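Local coordinates for single-stranded DNA-binding protein (Enterobacter phage Enc34, PDB 5ODK) that binds single-stranded DNA through an OB fold and probably serves in replication of the phage genome, at residues A[21-26]-A[65-70]; A[28-33]-A[49-54]; A[76-81]-A[151-156]; A[111-116]-A[162-167]; A[138-143]-A[169-174]. All coordinates share one frame; numbering follows the deposited sequence.

Contact 1: A[21-26]-A[65-70]; sequences GHIKVS and KIIDEQ
Ile-23 and Ile-67 meet at an oblique angle, branch against branch, where strand 23-26 packs against helix 61-76. CG2 of Ile-23 lies 4.0 Å from CG1 of Ile-67. CG1 of Ile-23 sits beside its backbone N (chi1 -54°); CD1, extended beyond it, lies 3.9 Å from Gln-70 CB. These two side chains run alongside each other, oppositely directed, so the aliphatic base of the glutamine serves as apolar surface. Val-25 takes the far end of Ile-67, its CG1 3.8 Å from Ile-67 CD1, with the two side chains at about a right angle. The polar end of Gln-70 turns to the loop before the strand. There a water donates to Gly-21 O at 2.7 Å and to Gln-70 OE1 at 2.8 Å, joining the two segments where the apolar seam stops. The axes of strand 23-26 and helical segment 65-70 run roughly antiparallel (153°) and come no nearer than 10.1 Å, the spacing of a helix laid on a sheet. Within the sheet strand 23-26 lies between strands 15-18 and 144-156, antiparallel to both, while Leu-17 touches Ile-66 and Gln-70, and Met-55 of strand 49-56 packs on both Val-25 and Ile-67.

Contact 2: A[28-33]-A[49-54]; sequences VRCSYP and YSITLL
Arg-29 and Leu-54 form one antiparallel hydrogen-bonded pair and Ser-31 and Thr-52 the next, with the non-hydrogen-bonded pair of Cys-30 and Leu-53 between them. The bond from Leu-54 N to Arg-29 O is 2.7 Å long, whereas Ser-31 N reaches Thr-52 O at 2.9 Å and is bent to 144° at the hydrogen. On the face of Cys-30 and Leu-53, Val-28 sets CG2 3.9 Å from Leu-53 CB, and the two side chains meet obliquely. Ile-51 joins this apolar patch: its CG1 is anti to the backbone N (chi1 -159°), and CD1 beyond it comes within 3.7 Å of Cys-30 CB. The pairing belongs to the curled sheet of an OB fold, in which strand 49-56 is flanked by strands 28-34 and 108-115. On the other face the CB atoms of Ser-31 and Thr-52 are 3.9 Å apart. At Tyr-32 the chain turns a corner; the ring lies beside Thr-52, pointing the same way, with OG1 at its edge and the phenol bonded to Lys-102. A water donates to Tyr-32 O at 2.6 Å and also bonds to Ser-50 OG, bridging the strands at this corner.

Contact 3: A[76-81]-A[151-156]; sequences KNHKTG and PWSQEN
His-78 lies between Ser-153 and Glu-155, using one ring nitrogen for each. ND1 and Ser-153 OG are 2.7 Å apart in a hydrogen bond, and NE2 donates to Glu-155 OE1 at 2.9 Å; both oxygens lie at the edge of the imidazole, near its plane. The ring's CG is anti to the backbone N (chi1 178°), which carries it from the loop to the strand, and Glu-155 comes to meet it with an extended chain. The two side chains cross at about a right angle, the ring and carboxylate planes being 57° apart, and NE2 approaches OE1 on the anti side, 33° out of the carboxylate plane. This is the tight part of the contact, where His-78 is buried and Leu-83 touches all three residues. The solvent side is carried by few atoms: the hydroxyl of exposed Thr-80, on the type I turn from His-78 to Gly-81, donates to OE1 at 2.7 Å on its syn lone pair, while Lys-79 gives only a distant contact, CG 4.2 Å above one face of the imidazole, toward the rim. The turn follows helix 61-76 and is thereby tied to the outer part of strand 144-156. Two donors thus converge on a single carboxylate oxygen, an arrangement that would be expected to stabilise the negative charge of Glu-155, while bonds at both nitrogens fix the rotation of the imidazole.

Contact 4: A[111-116]-A[162-167]; sequences ISARES and INANLL
Glu-115 and Asn-165 bring two flat groups together obliquely, the carboxylate and amide planes 35° apart. Glu-115 OE2 stands 3.5 Å from Asn-165 OD1, a contact of two oxygens and not a hydrogen bond, and CG of Glu-115 is 3.6 Å from the same amide oxygen. The glutamate chain is bent at chi2, which swings CD toward Asn-165 OD1; OE1 takes the backbone N of Thr-117 and a weak bond from Ser-116 N, and CD2 of Leu-167 approaches OE2. Asn-165 OD1 in turn bonds a glycerol, probably from the crystallisation liquor. Next to these groups the strands are joined by their backbones around Arg-114. Its N donates to Ala-164 O at 3.0 Å, and its O receives Leu-166 N at 2.9 Å. The strand segments 111-115 and 162-167 cross at 61°, so this single bridge closes the curled OB-fold sheet where the two edges come together. On the inner side the contact is apolar: Ala-113 CB lies 4.0 Å from Ala-164 CB, two small side chains that let the backbones come close, and 3.9 Å from Leu-166 CB. Leu-166 also packs on Ile-51, and Ala-164 on Phe-91. Before the bridge, at Ser-112 and Ala-164, a water links the backbones in place of a direct bond, donating to Ser-112 O at 2.8 Å and accepting from Ala-164 N at 2.9 Å.

Contact 5: A[138-143]-A[169-174]; sequences EIYGGC and VLKRKD
The end of helix 132-138 and the type II turn 140-143 after it are fastened to the end of strand 159-173, the first by Lys-171, the second by Asp-174. The lysine chain is extended beyond CG, with CG anti to the backbone N (chi1 -177°), and its NZ donates to Glu-138 O at 2.8 Å in the carbonyl plane. The ammonium makes a salt bridge of 2.7 Å from NZ to Asp-174 OD1, and gives a third bond to a water that donates to Glu-138 OE2. Asp-174 OD1 is gripped twice, for Tyr-140 OH donates to its anti lone pair at 2.6 Å. The tyrosine ring and the carboxylate are nearly coplanar, 3° apart, while CB of Cys-143 lies 3.6 Å above one ring face. Beside this polar group, Ile-139 sets CD1 3.9 Å from Val-169 CG1 and passes alongside the base of Lys-171 in the opposite direction. Arg-172 and Lys-173 both face Trp-144 in a classic beta bulge, with Lys-173 in a cation-pi contact with that indole. Ile-139 and Val-169 also pack on Val-145 of strand 144-156, Ile-139 reaches Val-121 of strand 120-122, and Cys-143 leans on Cys-30 of strand 28-34.

In the fold
All five contacts reach one curled sheet, and together they illustrate how an OB fold is closed and extended. Contacts 2 and 4, centres about 10 Å apart, share the pairing of strands 49-56 and 108-115 near the middle of the chain. Contact 1 lays helix 61-76 on this core, and Ile-67 touches Ile-111 of contact 4. Contact 5 adjoins contact 2, about 9 Å away between centres, through Arg-29, Cys-30 and Gly-142. Contacts 3 and 5 lie across the chain's centre from each other, their centres about 31 Å apart. Along the sequence contact 2 falls within the span of contact 1, whereas contacts 3, 4 and 5 interleave; strands 144-156 and 159-173, which carry them, span the fold from one end to the other.

Contact 1: A[21-26]-A[65-70]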
# COMPACT_ATOMS: atom_id res chain seq x y z
N GLY A 21 12.83 6.72 -1.16
CA GLY A 21 12.14 5.68 -1.91
C GLY A 21 10.75 5.33 -1.43
O GLY A 21 10.04 4.56 -2.07
N HIS A 22 10.35 5.89 -0.28
CA HIS A 22 8.97 5.77 0.15
C HIS A 22 8.02 6.34 -0.87
O HIS A 22 8.40 7.27 -1.61
CB HIS A 22 8.76 6.48 1.49
CG HIS A 22 9.52 5.87 2.63
ND1 HIS A 22 10.84 6.14 2.86
CD2 HIS A 22 9.12 5.03 3.62
CE1 HIS A 22 11.23 5.51 3.95
NE2 HIS A 22 10.21 4.80 4.41
N ILE A 23 6.83 5.78 -0.91
CA ILE A 23 5.79 6.20 -1.83
C ILE A 23 4.52 6.41 -1.03
O ILE A 23 4.04 5.47 -0.36
CB ILE A 23 5.54 5.12 -2.92
CG1 ILE A 23 6.85 4.75 -3.62
CG2 ILE A 23 4.48 5.61 -3.91
CD1 ILE A 23 6.73 3.52 -4.48
N LYS A 24 3.93 7.60 -1.13
CA LYS A 24 2.58 7.85 -0.59
C LYS A 24 1.57 7.67 -1.72
O LYS A 24 1.74 8.29 -2.77
CB LYS A 24 2.45 9.25 0.01
CG LYS A 24 1.09 9.53 0.63
CD LYS A 24 1.05 10.92 1.25
CE LYS A 24 -0.28 11.26 1.86
NZ LYS A 24 -0.20 12.61 2.50
N VAL A 25 0.59 6.81 -1.51
CA VAL A 25 -0.58 6.68 -2.37
C VAL A 25 -1.74 7.29 -1.63
O VAL A 25 -2.06 6.87 -0.51
CB VAL A 25 -0.86 5.26 -2.86
CG1 VAL A 25 0.26 4.81 -3.79
CG2 VAL A 25 -1.14 4.28 -1.76
N SER A 26 -2.33 8.32 -2.21
CA SER A 26 -3.35 9.11 -1.52
C SER A 26 -4.73 8.81 -2.07
O SER A 26 -4.89 8.63 -3.29
CB SER A 26 -3.05 10.59 -1.61
OG SER A 26 -1.75 10.87 -1.11
N LYS A 65 2.64 5.19 -12.42
CA LYS A 65 3.87 5.23 -13.23
C LYS A 65 5.12 5.28 -12.34
O LYS A 65 6.10 4.57 -12.58
CB LYS A 65 3.80 6.40 -14.22
CG LYS A 65 5.01 6.52 -15.10
CD LYS A 65 4.72 7.30 -16.36
CE LYS A 65 5.95 7.25 -17.23
NZ LYS A 65 5.59 7.75 -18.57
N ILE A 66 5.06 6.10 -11.30
CA ILE A 66 6.15 6.18 -10.37
C ILE A 66 6.36 4.83 -9.67
O ILE A 66 7.48 4.38 -9.47
CB ILE A 66 5.87 7.31 -9.33
CG1 ILE A 66 6.06 8.68 -10.00
CG2 ILE A 66 6.79 7.17 -8.13
CD1 ILE A 66 5.60 9.88 -9.19
N ILE A 67 5.26 4.21 -9.25
CA ILE A 67 5.35 2.89 -8.60
C ILE A 67 6.05 1.89 -9.53
O ILE A 67 6.95 1.17 -9.07
CB ILE A 67 3.95 2.39 -8.18
CG1 ILE A 67 3.47 3.15 -6.96
CG2 ILE A 67 3.96 0.88 -7.91
CD1 ILE A 67 1.98 3.02 -6.70
N ASP A 68 5.69 1.89 -10.82
CA ASP A 68 6.35 0.97 -11.74
C ASP A 68 7.86 1.24 -11.80
O ASP A 68 8.68 0.31 -11.82
CB ASP A 68 5.71 1.03 -13.11
CG ASP A 68 4.35 0.39 -13.20
OD1 ASP A 68 3.96 -0.41 -12.32
OD2 ASP A 68 3.67 0.65 -14.22
N GLU A 69 8.22 2.51 -11.85
CA GLU A 69 9.63 2.91 -11.89
C GLU A 69 10.37 2.47 -10.63
O GLU A 69 11.47 1.97 -10.66
CB GLU A 69 9.75 4.41 -12.08
CG GLU A 69 9.30 4.83 -13.47
CD GLU A 69 8.96 6.28 -13.67
OE1 GLU A 69 9.08 7.09 -12.74
OE2 GLU A 69 8.59 6.63 -14.81
N GLN A 70 9.73 2.61 -9.48
CA GLN A 70 10.34 2.22 -8.21
C GLN A 70 10.45 0.70 -8.10
O GLN A 70 11.42 0.21 -7.52
CB GLN A 70 9.58 2.80 -7.02
CG GLN A 70 9.60 4.32 -7.04
CD GLN A 70 10.99 4.90 -6.97
OE1 GLN A 70 11.78 4.56 -6.10
NE2 GLN A 70 11.33 5.73 -7.95
O HOH W 1 11.16 2.94 -3.96

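Contact 2: A[28-33]-A[49-54]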
# COMPACT_ATOMS: atom_id res chain seq x y z
N VAL A 28 -7.19 6.31 -1.64
CA VAL A 28 -7.40 4.94 -2.13
C VAL A 28 -8.37 4.25 -1.19
O VAL A 28 -8.48 4.64 -0.01
CB VAL A 28 -6.09 4.18 -2.28
CG1 VAL A 28 -5.20 4.88 -3.29
CG2 VAL A 28 -5.38 4.02 -0.94
N ARG A 29 -9.07 3.23 -1.68
CA ARG A 29 -10.03 2.55 -0.82
C ARG A 29 -9.37 1.33 -0.21
O ARG A 29 -8.70 0.57 -0.88
CB ARG A 29 -11.29 2.17 -1.62
CG ARG A 29 -12.54 1.94 -0.81
CD ARG A 29 -13.77 1.88 -1.71
NE ARG A 29 -14.94 1.69 -0.89
CZ ARG A 29 -16.13 1.39 -1.37
NH1 ARG A 29 -16.33 1.25 -2.67
NH2 ARG A 29 -17.12 1.21 -0.53
N CYS A 30 -9.55 1.13 1.08
CA CYS A 30 -8.91 -0.01 1.65
C CYS A 30 -9.79 -1.24 1.74
O CYS A 30 -11.03 -1.17 1.73
CB CYS A 30 -8.30 0.27 3.00
SG CYS A 30 -9.42 0.19 4.35
N SER A 31 -9.11 -2.37 1.85
CA SER A 31 -9.72 -3.67 1.89
C SER A 31 -8.86 -4.55 2.83
O SER A 31 -7.65 -4.39 2.92
CB SER A 31 -9.72 -4.15 0.45
OG SER A 31 -10.17 -5.45 0.35
N TYR A 32 -9.51 -5.47 3.53
CA TYR A 32 -8.82 -6.44 4.37
C TYR A 32 -7.79 -5.81 5.31
O TYR A 32 -6.67 -6.29 5.43
CB TYR A 32 -8.17 -7.54 3.52
CG TYR A 32 -9.12 -8.24 2.60
CD1 TYR A 32 -10.13 -9.04 3.10
CD2 TYR A 32 -8.98 -8.13 1.22
CE1 TYR A 32 -11.00 -9.70 2.25
CE2 TYR A 32 -9.85 -8.78 0.38
CZ TYR A 32 -10.86 -9.56 0.90
OH TYR A 32 -11.74 -10.24 0.08
N PRO A 33 -8.18 -4.74 6.04
CA PRO A 33 -7.21 -4.17 6.97
C PRO A 33 -6.89 -5.09 8.15
O PRO A 33 -7.82 -5.67 8.76
CB PRO A 33 -7.89 -2.91 7.49
CG PRO A 33 -9.36 -3.22 7.37
CD PRO A 33 -9.45 -4.02 6.08
N TYR A 49 1.12 -7.34 10.02
CA TYR A 49 0.11 -6.32 9.72
C TYR A 49 -0.04 -6.22 8.19
O TYR A 49 0.93 -6.45 7.47
CB TYR A 49 0.57 -4.99 10.30
CG TYR A 49 0.76 -5.03 11.80
CD1 TYR A 49 1.95 -5.39 12.36
CD2 TYR A 49 -0.28 -4.71 12.65
CE1 TYR A 49 2.11 -5.45 13.74
CE2 TYR A 49 -0.13 -4.75 14.03
CZ TYR A 49 1.07 -5.12 14.57
OH TYR A 49 1.22 -5.13 15.93
N SER A 50 -1.21 -5.88 7.72
CA SER A 50 -1.41 -5.82 6.27
C SER A 50 -2.59 -4.95 5.88
O SER A 50 -3.46 -4.65 6.72
CB SER A 50 -1.56 -7.23 5.71
OG SER A 50 -2.73 -7.82 6.19
N ILE A 51 -2.66 -4.60 4.61
CA ILE A 51 -3.81 -3.96 4.04
C ILE A 51 -3.77 -4.17 2.52
O ILE A 51 -2.67 -4.37 1.96
CB ILE A 51 -3.82 -2.43 4.39
CG1 ILE A 51 -5.21 -1.81 4.26
CG2 ILE A 51 -2.78 -1.70 3.54
CD1 ILE A 51 -5.30 -0.47 4.98
N THR A 52 -4.94 -4.11 1.89
CA THR A 52 -5.05 -4.01 0.46
C THR A 52 -5.56 -2.60 0.16
O THR A 52 -6.46 -2.09 0.83
CB THR A 52 -5.97 -5.10 -0.09
OG1 THR A 52 -5.34 -6.37 0.10
CG2 THR A 52 -6.24 -4.87 -1.59
N LEU A 53 -4.98 -1.98 -0.87
CA LEU A 53 -5.35 -0.63 -1.30
C LEU A 53 -5.89 -0.72 -2.70
O LEU A 53 -5.24 -1.29 -3.59
CB LEU A 53 -4.15 0.30 -1.23
CG LEU A 53 -3.43 0.35 0.12
CD1 LEU A 53 -2.15 1.15 -0.00
CD2 LEU A 53 -4.29 0.93 1.25
N LEU A 54 -7.09 -0.19 -2.92
CA LEU A 54 -7.72 -0.16 -4.20
C LEU A 54 -7.57 1.24 -4.74
O LEU A 54 -8.15 2.21 -4.22
CB LEU A 54 -9.18 -0.55 -4.04
CG LEU A 54 -9.42 -1.91 -3.42
CD1 LEU A 54 -10.90 -2.13 -3.23
CD2 LEU A 54 -8.80 -3.04 -4.23
O HOH W 2 -4.77 -7.73 4.30

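Contact 3: A[76-81]-A[151-156]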
# COMPACT_ATOMS: atom_id res chain seq x y z
N LYS A 76 16.61 -3.89 -9.46
CA LYS A 76 18.01 -3.63 -9.81
C LYS A 76 18.93 -3.77 -8.60
O LYS A 76 20.09 -4.20 -8.73
CB LYS A 76 18.11 -2.23 -10.42
CG LYS A 76 19.49 -1.87 -10.95
CD LYS A 76 19.46 -0.51 -11.61
CE LYS A 76 20.83 -0.07 -12.09
NZ LYS A 76 20.72 1.14 -12.94
N ASN A 77 18.41 -3.40 -7.42
CA ASN A 77 19.23 -3.30 -6.22
C ASN A 77 19.08 -4.46 -5.25
O ASN A 77 19.50 -4.36 -4.08
CB ASN A 77 19.00 -1.94 -5.60
CG ASN A 77 19.63 -0.82 -6.46
OD1 ASN A 77 20.78 -0.93 -6.84
ND2 ASN A 77 18.85 0.18 -6.83
N HIS A 78 18.51 -5.56 -5.73
CA HIS A 78 18.38 -6.73 -4.90
C HIS A 78 19.73 -7.27 -4.41
O HIS A 78 20.74 -7.20 -5.10
CB HIS A 78 17.59 -7.79 -5.65
CG HIS A 78 17.43 -9.07 -4.91
ND1 HIS A 78 16.70 -9.18 -3.75
CD2 HIS A 78 17.92 -10.30 -5.18
CE1 HIS A 78 16.73 -10.43 -3.35
NE2 HIS A 78 17.47 -11.14 -4.19
N LYS A 79 19.74 -7.84 -3.20
CA LYS A 79 21.01 -8.19 -2.57
C LYS A 79 21.83 -9.29 -3.21
O LYS A 79 23.03 -9.40 -2.92
CB LYS A 79 20.81 -8.44 -1.08
CG LYS A 79 19.94 -9.64 -0.78
CD LYS A 79 19.81 -9.79 0.73
CE LYS A 79 18.73 -10.77 1.11
NZ LYS A 79 18.77 -11.02 2.56
N THR A 80 21.21 -10.13 -4.06
CA THR A 80 22.01 -11.12 -4.82
C THR A 80 22.32 -10.68 -6.25
O THR A 80 22.81 -11.49 -7.05
CB THR A 80 21.34 -12.48 -4.84
OG1 THR A 80 20.17 -12.40 -5.63
CG2 THR A 80 21.02 -12.97 -3.43
N GLY A 81 22.12 -9.39 -6.53
CA GLY A 81 22.22 -8.82 -7.87
C GLY A 81 20.85 -8.65 -8.46
O GLY A 81 19.82 -9.03 -7.85
N PRO A 151 8.75 -0.39 -1.57
CA PRO A 151 9.02 -1.74 -2.09
C PRO A 151 10.24 -2.39 -1.43
O PRO A 151 11.14 -1.72 -0.89
CB PRO A 151 9.36 -1.46 -3.55
CG PRO A 151 8.73 -0.16 -3.88
CD PRO A 151 8.94 0.64 -2.62
N TRP A 152 10.27 -3.72 -1.50
CA TRP A 152 11.45 -4.52 -1.15
C TRP A 152 11.41 -5.79 -1.98
O TRP A 152 10.37 -6.22 -2.44
CB TRP A 152 11.53 -4.81 0.35
CG TRP A 152 10.44 -5.59 0.96
CD1 TRP A 152 9.22 -5.10 1.38
CD2 TRP A 152 10.47 -6.96 1.31
NE1 TRP A 152 8.48 -6.10 1.93
CE2 TRP A 152 9.23 -7.25 1.95
CE3 TRP A 152 11.43 -7.98 1.20
CZ2 TRP A 152 8.92 -8.52 2.45
CZ3 TRP A 152 11.12 -9.25 1.73
CH2 TRP A 152 9.86 -9.50 2.34
N SER A 153 12.59 -6.38 -2.16
CA SER A 153 12.74 -7.54 -3.00
C SER A 153 12.94 -8.79 -2.16
O SER A 153 13.61 -8.78 -1.12
CB SER A 153 13.89 -7.34 -3.99
OG SER A 153 15.08 -7.01 -3.31
N GLN A 154 12.38 -9.89 -2.65
CA GLN A 154 12.46 -11.17 -1.97
C GLN A 154 12.81 -12.29 -2.93
O GLN A 154 12.25 -12.37 -4.01
CB GLN A 154 11.16 -11.44 -1.24
CG GLN A 154 11.18 -12.65 -0.32
CD GLN A 154 9.88 -12.77 0.43
OE1 GLN A 154 8.81 -12.65 -0.18
NE2 GLN A 154 9.96 -13.01 1.74
N GLU A 155 13.73 -13.14 -2.51
CA GLU A 155 14.13 -14.29 -3.29
C GLU A 155 14.37 -15.44 -2.33
O GLU A 155 15.30 -15.40 -1.51
CB GLU A 155 15.40 -13.96 -4.05
CG GLU A 155 15.98 -15.08 -4.90
CD GLU A 155 17.33 -14.75 -5.50
OE1 GLU A 155 18.02 -13.84 -4.99
OE2 GLU A 155 17.70 -15.41 -6.48
N ASN A 156 13.50 -16.43 -2.37
CA ASN A 156 13.61 -17.61 -1.53
C ASN A 156 12.97 -18.80 -2.21
O ASN A 156 12.55 -18.70 -3.36
CB ASN A 156 13.06 -17.33 -0.11
CG ASN A 156 11.57 -17.00 -0.10
OD1 ASN A 156 10.80 -17.45 -0.95
ND2 ASN A 156 11.16 -16.18 0.87

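Contact 4: A[111-116]-A[162-167]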
# COMPACT_ATOMS: atom_id res chain seq x y z
N ILE A 111 -3.16 -2.94 -4.61
CA ILE A 111 -1.87 -2.97 -3.95
C ILE A 111 -1.98 -3.76 -2.65
O ILE A 111 -2.88 -3.49 -1.83
CB ILE A 111 -1.38 -1.55 -3.65
CG1 ILE A 111 -1.00 -0.82 -4.95
CG2 ILE A 111 -0.25 -1.53 -2.65
CD1 ILE A 111 -0.85 0.67 -4.79
N SER A 112 -1.05 -4.69 -2.43
CA SER A 112 -0.96 -5.41 -1.17
C SER A 112 0.29 -4.99 -0.46
O SER A 112 1.37 -5.00 -1.03
CB SER A 112 -0.89 -6.90 -1.47
OG SER A 112 -1.99 -7.27 -2.26
N ALA A 113 0.16 -4.59 0.81
CA ALA A 113 1.31 -4.15 1.60
C ALA A 113 1.22 -4.81 2.96
O ALA A 113 0.13 -4.98 3.51
CB ALA A 113 1.34 -2.63 1.69
N ARG A 114 2.37 -5.14 3.52
CA ARG A 114 2.45 -5.85 4.80
C ARG A 114 3.64 -5.36 5.60
O ARG A 114 4.56 -4.72 5.06
CB ARG A 114 2.57 -7.36 4.59
CG ARG A 114 1.53 -8.05 3.72
CD ARG A 114 1.99 -9.43 3.28
NE ARG A 114 1.98 -10.41 4.34
CZ ARG A 114 2.55 -11.62 4.28
NH1 ARG A 114 3.25 -12.01 3.22
NH2 ARG A 114 2.45 -12.44 5.32
N GLU A 115 3.65 -5.64 6.89
CA GLU A 115 4.82 -5.36 7.71
C GLU A 115 4.76 -6.21 8.98
O GLU A 115 3.69 -6.59 9.41
CB GLU A 115 4.97 -3.85 8.02
CG GLU A 115 6.23 -3.20 7.46
CD GLU A 115 7.50 -3.42 8.22
OE1 GLU A 115 7.50 -4.21 9.19
OE2 GLU A 115 8.53 -2.78 7.91
N SER A 116 5.93 -6.48 9.56
CA SER A 116 5.95 -7.20 10.83
C SER A 116 5.81 -6.30 12.03
O SER A 116 5.53 -6.78 13.10
CB SER A 116 7.21 -8.04 10.96
OG SER A 116 8.35 -7.23 10.87
N ILE A 162 8.51 -8.80 -5.75
CA ILE A 162 8.68 -7.44 -5.24
C ILE A 162 7.45 -7.18 -4.36
O ILE A 162 6.32 -7.19 -4.83
CB ILE A 162 8.80 -6.35 -6.32
CG1 ILE A 162 9.95 -6.68 -7.31
CG2 ILE A 162 9.00 -4.99 -5.68
CD1 ILE A 162 11.33 -6.73 -6.69
N ASN A 163 7.71 -6.98 -3.08
CA ASN A 163 6.71 -6.77 -2.05
C ASN A 163 6.69 -5.30 -1.68
O ASN A 163 7.56 -4.52 -2.07
CB ASN A 163 7.08 -7.61 -0.83
CG ASN A 163 7.07 -9.07 -1.09
OD1 ASN A 163 6.22 -9.57 -1.82
ND2 ASN A 163 8.08 -9.76 -0.56
N ALA A 164 5.70 -4.92 -0.86
CA ALA A 164 5.60 -3.55 -0.35
C ALA A 164 5.50 -3.58 1.19
O ALA A 164 4.60 -4.24 1.75
CB ALA A 164 4.41 -2.83 -0.92
N ASN A 165 6.40 -2.87 1.84
CA ASN A 165 6.28 -2.60 3.27
C ASN A 165 5.17 -1.58 3.48
O ASN A 165 5.07 -0.59 2.77
CB ASN A 165 7.58 -2.02 3.84
CG ASN A 165 8.62 -3.06 4.12
OD1 ASN A 165 8.28 -4.11 4.67
ND2 ASN A 165 9.87 -2.79 3.74
N LEU A 166 4.37 -1.84 4.51
CA LEU A 166 3.29 -0.96 4.95
C LEU A 166 3.79 -0.13 6.09
O LEU A 166 4.04 -0.67 7.17
CB LEU A 166 2.09 -1.78 5.37
CG LEU A 166 0.88 -1.00 5.85
CD1 LEU A 166 0.37 -0.07 4.78
CD2 LEU A 166 -0.21 -1.95 6.31
N LEU A 167 3.92 1.19 5.90
CA LEU A 167 4.58 2.05 6.90
C LEU A 167 3.64 3.03 7.58
O LEU A 167 3.87 3.35 8.76
CB LEU A 167 5.78 2.74 6.28
CG LEU A 167 6.76 1.67 5.82
CD1 LEU A 167 7.58 2.05 4.65
CD2 LEU A 167 7.54 1.03 6.91
O HOH W 3 3.48 -6.74 -0.57

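Contact 5: A[138-143]-A[169-174]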
# COMPACT_ATOMS: atom_id res chain seq x y z
N GLU A 138 -11.87 2.34 13.35
CA GLU A 138 -11.59 3.57 12.59
C GLU A 138 -11.39 3.25 11.11
O GLU A 138 -11.92 3.93 10.23
CB GLU A 138 -10.32 4.27 13.11
CG GLU A 138 -9.85 5.56 12.41
CD GLU A 138 -10.60 6.79 12.86
OE1 GLU A 138 -11.23 6.74 13.94
OE2 GLU A 138 -10.53 7.80 12.13
N ILE A 139 -10.56 2.25 10.84
CA ILE A 139 -10.16 1.93 9.46
C ILE A 139 -10.71 0.54 9.11
O ILE A 139 -10.11 -0.50 9.36
CB ILE A 139 -8.64 2.11 9.26
CG1 ILE A 139 -8.28 3.58 9.50
CG2 ILE A 139 -8.23 1.66 7.86
CD1 ILE A 139 -6.82 3.87 9.54
N TYR A 140 -11.89 0.54 8.52
CA TYR A 140 -12.60 -0.67 8.14
C TYR A 140 -12.48 -0.85 6.63
O TYR A 140 -12.38 0.14 5.90
CB TYR A 140 -14.07 -0.59 8.61
CG TYR A 140 -14.77 0.66 8.15
CD1 TYR A 140 -14.72 1.83 8.89
CD2 TYR A 140 -15.41 0.71 6.92
CE1 TYR A 140 -15.27 3.00 8.43
CE2 TYR A 140 -15.97 1.88 6.45
CZ TYR A 140 -15.90 3.03 7.21
OH TYR A 140 -16.43 4.18 6.74
N GLY A 141 -12.63 -2.08 6.17
CA GLY A 141 -12.61 -2.34 4.73
C GLY A 141 -13.74 -1.59 4.09
O GLY A 141 -14.90 -1.71 4.51
N GLY A 142 -13.42 -0.80 3.06
CA GLY A 142 -14.39 0.04 2.39
C GLY A 142 -14.19 1.52 2.61
O GLY A 142 -14.70 2.32 1.84
N CYS A 143 -13.52 1.91 3.69
CA CYS A 143 -13.18 3.31 3.88
C CYS A 143 -12.05 3.74 2.95
O CYS A 143 -11.36 2.90 2.36
CB CYS A 143 -12.92 3.67 5.35
SG CYS A 143 -11.28 3.25 5.92
N VAL A 169 -0.84 4.37 7.57
CA VAL A 169 -2.18 4.45 7.02
C VAL A 169 -2.88 5.61 7.70
O VAL A 169 -2.90 5.66 8.93
CB VAL A 169 -2.98 3.18 7.22
CG1 VAL A 169 -4.36 3.29 6.59
CG2 VAL A 169 -2.24 1.98 6.63
N LEU A 170 -3.46 6.51 6.93
CA LEU A 170 -4.20 7.70 7.37
C LEU A 170 -5.63 7.58 6.88
O LEU A 170 -5.87 7.47 5.69
CB LEU A 170 -3.58 8.96 6.78
CG LEU A 170 -4.38 10.27 6.84
CD1 LEU A 170 -4.62 10.72 8.27
CD2 LEU A 170 -3.73 11.38 6.02
N LYS A 171 -6.60 7.64 7.81
CA LYS A 171 -7.99 7.66 7.41
C LYS A 171 -8.32 8.97 6.71
O LYS A 171 -7.96 10.04 7.19
CB LYS A 171 -8.90 7.47 8.61
CG LYS A 171 -10.34 7.41 8.17
CD LYS A 171 -11.21 6.61 8.97
CE LYS A 171 -12.60 6.52 8.38
NZ LYS A 171 -13.42 6.23 9.55
N ARG A 172 -8.99 8.87 5.56
CA ARG A 172 -9.40 10.01 4.77
C ARG A 172 -10.90 10.24 4.70
O ARG A 172 -11.33 11.39 4.79
CB ARG A 172 -8.85 9.89 3.36
CG ARG A 172 -7.35 10.02 3.25
CD ARG A 172 -6.85 11.42 3.45
NE ARG A 172 -7.21 12.23 2.30
CZ ARG A 172 -7.22 13.55 2.26
NH1 ARG A 172 -6.89 14.27 3.33
NH2 ARG A 172 -7.58 14.13 1.13
N LYS A 173 -11.69 9.20 4.46
CA LYS A 173 -13.13 9.36 4.28
C LYS A 173 -13.86 8.08 4.61
O LYS A 173 -13.34 7.00 4.37
CB LYS A 173 -13.43 9.70 2.81
CG LYS A 173 -14.78 10.35 2.54
CD LYS A 173 -14.92 10.76 1.07
CE LYS A 173 -14.59 9.60 0.12
NZ LYS A 173 -15.26 9.67 -1.20
N ASP A 174 -15.06 8.20 5.18
CA ASP A 174 -15.92 7.06 5.35
C ASP A 174 -16.62 6.72 4.04
O ASP A 174 -16.86 7.59 3.19
CB ASP A 174 -16.95 7.35 6.45
CG ASP A 174 -16.31 7.32 7.84
OD1 ASP A 174 -15.77 6.25 8.21
OD2 ASP A 174 -16.33 8.38 8.51
O HOH W 4 -13.08 8.43 11.15